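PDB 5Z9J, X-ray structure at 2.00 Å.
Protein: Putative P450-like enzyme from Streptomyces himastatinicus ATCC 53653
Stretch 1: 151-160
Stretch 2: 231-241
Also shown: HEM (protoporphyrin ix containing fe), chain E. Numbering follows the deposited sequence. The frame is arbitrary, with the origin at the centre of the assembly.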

# COMPACT_ATOMS: atom_id res chain seq x y z
N LEU A 151 9.89 13.43 10.62
CA LEU A 151 9.30 14.33 9.65
C LEU A 151 8.38 13.55 8.70
O LEU A 151 7.36 14.07 8.25
CB LEU A 151 10.39 15.07 8.88
CG LEU A 151 9.97 16.00 7.76
CD1 LEU A 151 9.00 17.03 8.34
CD2 LEU A 151 11.18 16.69 7.14
N PHE A 152 8.74 12.29 8.46
CA PHE A 152 7.94 11.43 7.58
C PHE A 152 6.63 10.93 8.22
O PHE A 152 5.59 10.86 7.55
CB PHE A 152 8.78 10.22 7.13
CG PHE A 152 9.95 10.58 6.22
CD1 PHE A 152 10.09 11.86 5.72
CD2 PHE A 152 10.89 9.63 5.87
CE1 PHE A 152 11.17 12.18 4.88
CE2 PHE A 152 11.96 9.94 5.04
CZ PHE A 152 12.10 11.21 4.54
N ARG A 153 6.68 10.57 9.51
CA ARG A 153 5.47 10.10 10.17
C ARG A 153 4.46 11.24 10.29
O ARG A 153 3.24 11.02 10.18
CB ARG A 153 5.79 9.51 11.54
CG ARG A 153 4.59 8.97 12.29
CD ARG A 153 4.47 7.47 12.09
NE ARG A 153 3.27 6.86 12.65
CZ ARG A 153 2.06 6.92 12.11
NH1 ARG A 153 1.85 7.55 10.96
NH2 ARG A 153 1.04 6.32 12.72
N GLN A 154 4.98 12.46 10.41
CA GLN A 154 4.17 13.67 10.39
C GLN A 154 3.45 13.83 9.06
O GLN A 154 2.23 14.01 9.01
CB GLN A 154 5.06 14.90 10.63
CG GLN A 154 4.30 16.21 10.75
CD GLN A 154 5.19 17.40 11.10
OE1 GLN A 154 6.37 17.24 11.44
NE2 GLN A 154 4.62 18.60 11.02
N TRP A 155 4.21 13.72 7.98
CA TRP A 155 3.67 13.84 6.64
C TRP A 155 2.66 12.74 6.34
O TRP A 155 1.69 12.97 5.63
CB TRP A 155 4.79 13.78 5.59
CG TRP A 155 5.75 14.94 5.57
CD1 TRP A 155 5.63 16.12 6.24
CD2 TRP A 155 6.96 15.02 4.81
NE1 TRP A 155 6.71 16.93 5.95
CE2 TRP A 155 7.54 16.27 5.07
CE3 TRP A 155 7.61 14.14 3.93
CZ2 TRP A 155 8.73 16.68 4.48
CZ3 TRP A 155 8.80 14.54 3.35
CH2 TRP A 155 9.35 15.80 3.63
N MET A 156 2.84 11.59 6.97
CA MET A 156 2.03 10.43 6.65
C MET A 156 0.69 10.44 7.36
O MET A 156 -0.23 9.74 6.95
CB MET A 156 2.81 9.15 7.03
CG MET A 156 2.09 7.80 6.83
SD MET A 156 1.98 7.34 5.07
CE MET A 156 3.70 7.52 4.61
N ASP A 157 0.52 11.33 8.33
CA ASP A 157 -0.79 11.48 8.95
C ASP A 157 -1.60 12.55 8.26
O ASP A 157 -2.83 12.47 8.24
CB ASP A 157 -0.65 11.83 10.42
CG ASP A 157 -0.10 10.70 11.21
OD1 ASP A 157 0.30 9.69 10.58
OD2 ASP A 157 -0.07 10.82 12.43
N LYS A 158 -0.91 13.52 7.66
CA LYS A 158 -1.55 14.51 6.81
C LYS A 158 -2.10 13.85 5.55
O LYS A 158 -3.17 14.21 5.06
CB LYS A 158 -0.57 15.62 6.46
CG LYS A 158 -0.25 16.55 7.64
CD LYS A 158 0.75 17.62 7.24
CE LYS A 158 1.04 18.58 8.38
NZ LYS A 158 1.99 19.69 7.98
N MET A 159 -1.34 12.91 5.01
CA MET A 159 -1.76 12.20 3.82
C MET A 159 -2.80 11.13 4.17
O MET A 159 -3.67 10.83 3.36
CB MET A 159 -0.53 11.60 3.12
CG MET A 159 0.35 12.66 2.47
SD MET A 159 1.87 12.08 1.69
CE MET A 159 2.85 11.54 3.09
N LEU A 160 -2.70 10.56 5.37
CA LEU A 160 -3.73 9.65 5.89
C LEU A 160 -5.03 10.40 6.23
O LEU A 160 -6.13 9.85 6.09
CB LEU A 160 -3.23 8.90 7.12
N ALA A 231 10.20 9.75 -4.24
CA ALA A 231 10.37 9.39 -2.83
C ALA A 231 9.03 9.39 -2.06
O ALA A 231 8.78 8.48 -1.29
CB ALA A 231 11.35 10.28 -2.17
N ASN A 232 8.17 10.37 -2.32
CA ASN A 232 6.94 10.44 -1.57
C ASN A 232 6.16 9.17 -1.90
O ASN A 232 5.53 8.61 -1.04
CB ASN A 232 6.01 11.56 -2.03
CG ASN A 232 4.86 11.85 -1.05
OD1 ASN A 232 4.51 11.02 -0.17
ND2 ASN A 232 4.01 12.79 -1.50
N ARG A 233 6.19 8.76 -3.17
CA ARG A 233 5.40 7.60 -3.62
C ARG A 233 5.93 6.32 -2.96
O ARG A 233 5.14 5.48 -2.56
CB ARG A 233 5.38 7.46 -5.16
CG ARG A 233 4.54 6.23 -5.67
CD ARG A 233 3.14 6.23 -5.06
NE ARG A 233 2.34 7.40 -5.44
CZ ARG A 233 1.24 7.84 -4.82
NH1 ARG A 233 0.77 7.24 -3.73
NH2 ARG A 233 0.59 8.89 -5.29
N LEU A 234 7.25 6.19 -2.80
CA LEU A 234 7.80 5.03 -2.11
C LEU A 234 7.35 5.01 -0.64
O LEU A 234 6.82 4.00 -0.17
CB LEU A 234 9.33 5.02 -2.22
CG LEU A 234 9.69 4.77 -3.70
CD1 LEU A 234 11.12 4.89 -3.98
CD2 LEU A 234 9.16 3.35 -4.12
N LEU A 235 7.47 6.15 0.03
CA LEU A 235 7.02 6.26 1.44
C LEU A 235 5.56 5.91 1.58
O LEU A 235 5.21 5.04 2.41
CB LEU A 235 7.20 7.65 1.95
CG LEU A 235 8.70 7.94 2.15
CD1 LEU A 235 8.81 9.40 2.43
CD2 LEU A 235 9.24 7.10 3.33
N VAL A 236 4.72 6.59 0.81
CA VAL A 236 3.28 6.42 1.02
C VAL A 236 2.88 5.04 0.65
O VAL A 236 2.03 4.47 1.33
CB VAL A 236 2.43 7.43 0.22
CG1 VAL A 236 0.94 6.99 0.11
CG2 VAL A 236 2.55 8.78 0.81
N ASN A 237 3.47 4.50 -0.42
CA ASN A 237 3.02 3.17 -0.87
C ASN A 237 3.54 1.99 -0.09
O ASN A 237 2.96 0.87 -0.15
CB ASN A 237 3.30 2.97 -2.36
CG ASN A 237 2.20 3.59 -3.24
OD1 ASN A 237 1.49 4.51 -2.82
ND2 ASN A 237 2.05 3.07 -4.46
N GLY A 238 4.67 2.22 0.56
CA GLY A 238 5.37 1.18 1.25
C GLY A 238 5.28 1.17 2.76
O GLY A 238 5.83 0.27 3.36
N HIS A 239 4.63 2.16 3.36
CA HIS A 239 4.62 2.25 4.81
C HIS A 239 3.45 1.49 5.46
O HIS A 239 3.61 0.38 5.93
CB HIS A 239 4.57 3.71 5.23
CG HIS A 239 4.58 3.92 6.71
ND1 HIS A 239 4.19 5.10 7.29
CD2 HIS A 239 4.94 3.10 7.72
CE1 HIS A 239 4.30 5.00 8.60
NE2 HIS A 239 4.75 3.79 8.89
N LEU A 240 2.28 2.08 5.41
CA LEU A 240 1.14 1.56 6.16
C LEU A 240 0.55 0.31 5.47
O LEU A 240 -0.10 -0.48 6.12
CB LEU A 240 0.05 2.65 6.32
CG LEU A 240 0.03 3.43 7.64
CD1 LEU A 240 1.40 3.79 8.04
CD2 LEU A 240 -0.76 4.73 7.55
N THR A 241 0.81 0.15 4.18
CA THR A 241 0.41 -1.07 3.48
C THR A 241 1.11 -2.27 4.12
O THR A 241 0.50 -3.32 4.38
CB THR A 241 0.75 -1.01 1.96
OG1 THR A 241 2.13 -0.67 1.76
CG2 THR A 241 -0.11 0.05 1.31
CHA HEM E . 2.04 -0.39 -6.56
CHB HEM E . 0.05 -2.79 -2.91
CHC HEM E . 4.24 -2.41 -0.52
CHD HEM E . 5.86 0.77 -3.70
C1A HEM E . 1.10 -1.10 -5.84
C2A HEM E . -0.25 -1.48 -6.25
C3A HEM E . -0.80 -2.17 -5.25
C4A HEM E . 0.19 -2.22 -4.15
CMA HEM E . -2.21 -2.77 -5.22
CAA HEM E . -0.93 -1.18 -7.60
CBA HEM E . -1.45 0.27 -7.66
CGA HEM E . -2.37 0.50 -8.86
O1A HEM E . -3.01 1.58 -8.96
O2A HEM E . -2.49 -0.35 -9.75
C1B HEM E . 1.04 -2.95 -1.98
C2B HEM E . 0.94 -3.80 -0.82
C3B HEM E . 2.10 -3.70 -0.16
C4B HEM E . 2.94 -2.76 -0.88
CMB HEM E . -0.32 -4.64 -0.51
CAB HEM E . 2.55 -4.37 1.14
CBB HEM E . 1.82 -5.27 1.81
C1C HEM E . 5.08 -1.54 -1.17
C2C HEM E . 6.46 -1.16 -0.76
C3C HEM E . 6.88 -0.28 -1.66
C4C HEM E . 5.82 -0.07 -2.60
CMC HEM E . 7.19 -1.75 0.46
CAC HEM E . 8.21 0.51 -1.80
CBC HEM E . 9.25 0.37 -0.99
C1D HEM E . 4.97 0.77 -4.72
C2D HEM E . 5.06 1.64 -5.86
C3D HEM E . 3.89 1.25 -6.75
C4D HEM E . 3.19 0.21 -6.07
CMD HEM E . 6.12 2.73 -6.14
CAD HEM E . 3.51 1.93 -8.07
CBD HEM E . 4.14 1.21 -9.24
CGD HEM E . 3.56 1.79 -10.52
O1D HEM E . 2.54 2.52 -10.47
O2D HEM E . 4.11 1.49 -11.61
NA HEM E . 1.30 -1.57 -4.58
NB HEM E . 2.27 -2.31 -1.98
NC HEM E . 4.77 -0.83 -2.27
ND HEM E . 3.86 -0.09 -4.88
FE HEM E . 3.14 -1.28 -3.51

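No hydrogen bond or salt bridge joins these two helical stretches; packing alone holds them, burying 462 Å² in total. The axes of helices 151-160 and 231-238 cross at 74° and come no closer than 10.9 Å; Phe152, Met156 and Met159 point toward the partner and fill the space between.

The apolar contacts centre on Met156, which gives up more surface than any other residue here. Its CA-to-CB bond points toward the partner, and with chi1 t and chi2 and chi3 both p the thioether folds so that CE lies 3.8 Å from Val236 CA and 3.6 Å from Leu235 O, while CG sits 4.2 Å from Leu240 CD1. An unbranched, flexible chain can thus touch backbone and side chains across more than one turn. Nearly one helical turn on, Met159 extends its sulfur to the same valine: Val236 CG2 touches both methionines, 3.5 Å from Met159 SD and 4.2 Å from Met156 CE.

Aromatic contacts come next. Leu235 CD1 stands 4.0 Å from the centroid of the Phe152 ring, only 8° off its normal, a CH-pi contact in which a methyl lies over one face of the ring of buried Phe152. His239 offers Met156 its edge instead: Met156 SD is 4.9 Å from the ring centroid, and Met156 CG approaches His239 ND1 at 3.5 Å.

The polar atoms show what packing costs. His239 NE2 is hydrogen-bonded elsewhere in the structure, but His239 ND1 is buried without a partner, as is Asn232 OD1, 3.4 Å from Met159 SD. Exposed Arg153 comes near the imidazole, NH1 to His239 CE1 at 4.3 Å, while its charge is met within its own helix by a salt bridge from Arg153 NH1 to Asp157 OD1 at 2.7 Å.

Stretch 2 also borders the heme: Gly238 CA lies 3.3 Å from HEM C2C, where a CB would clash with the porphyrin.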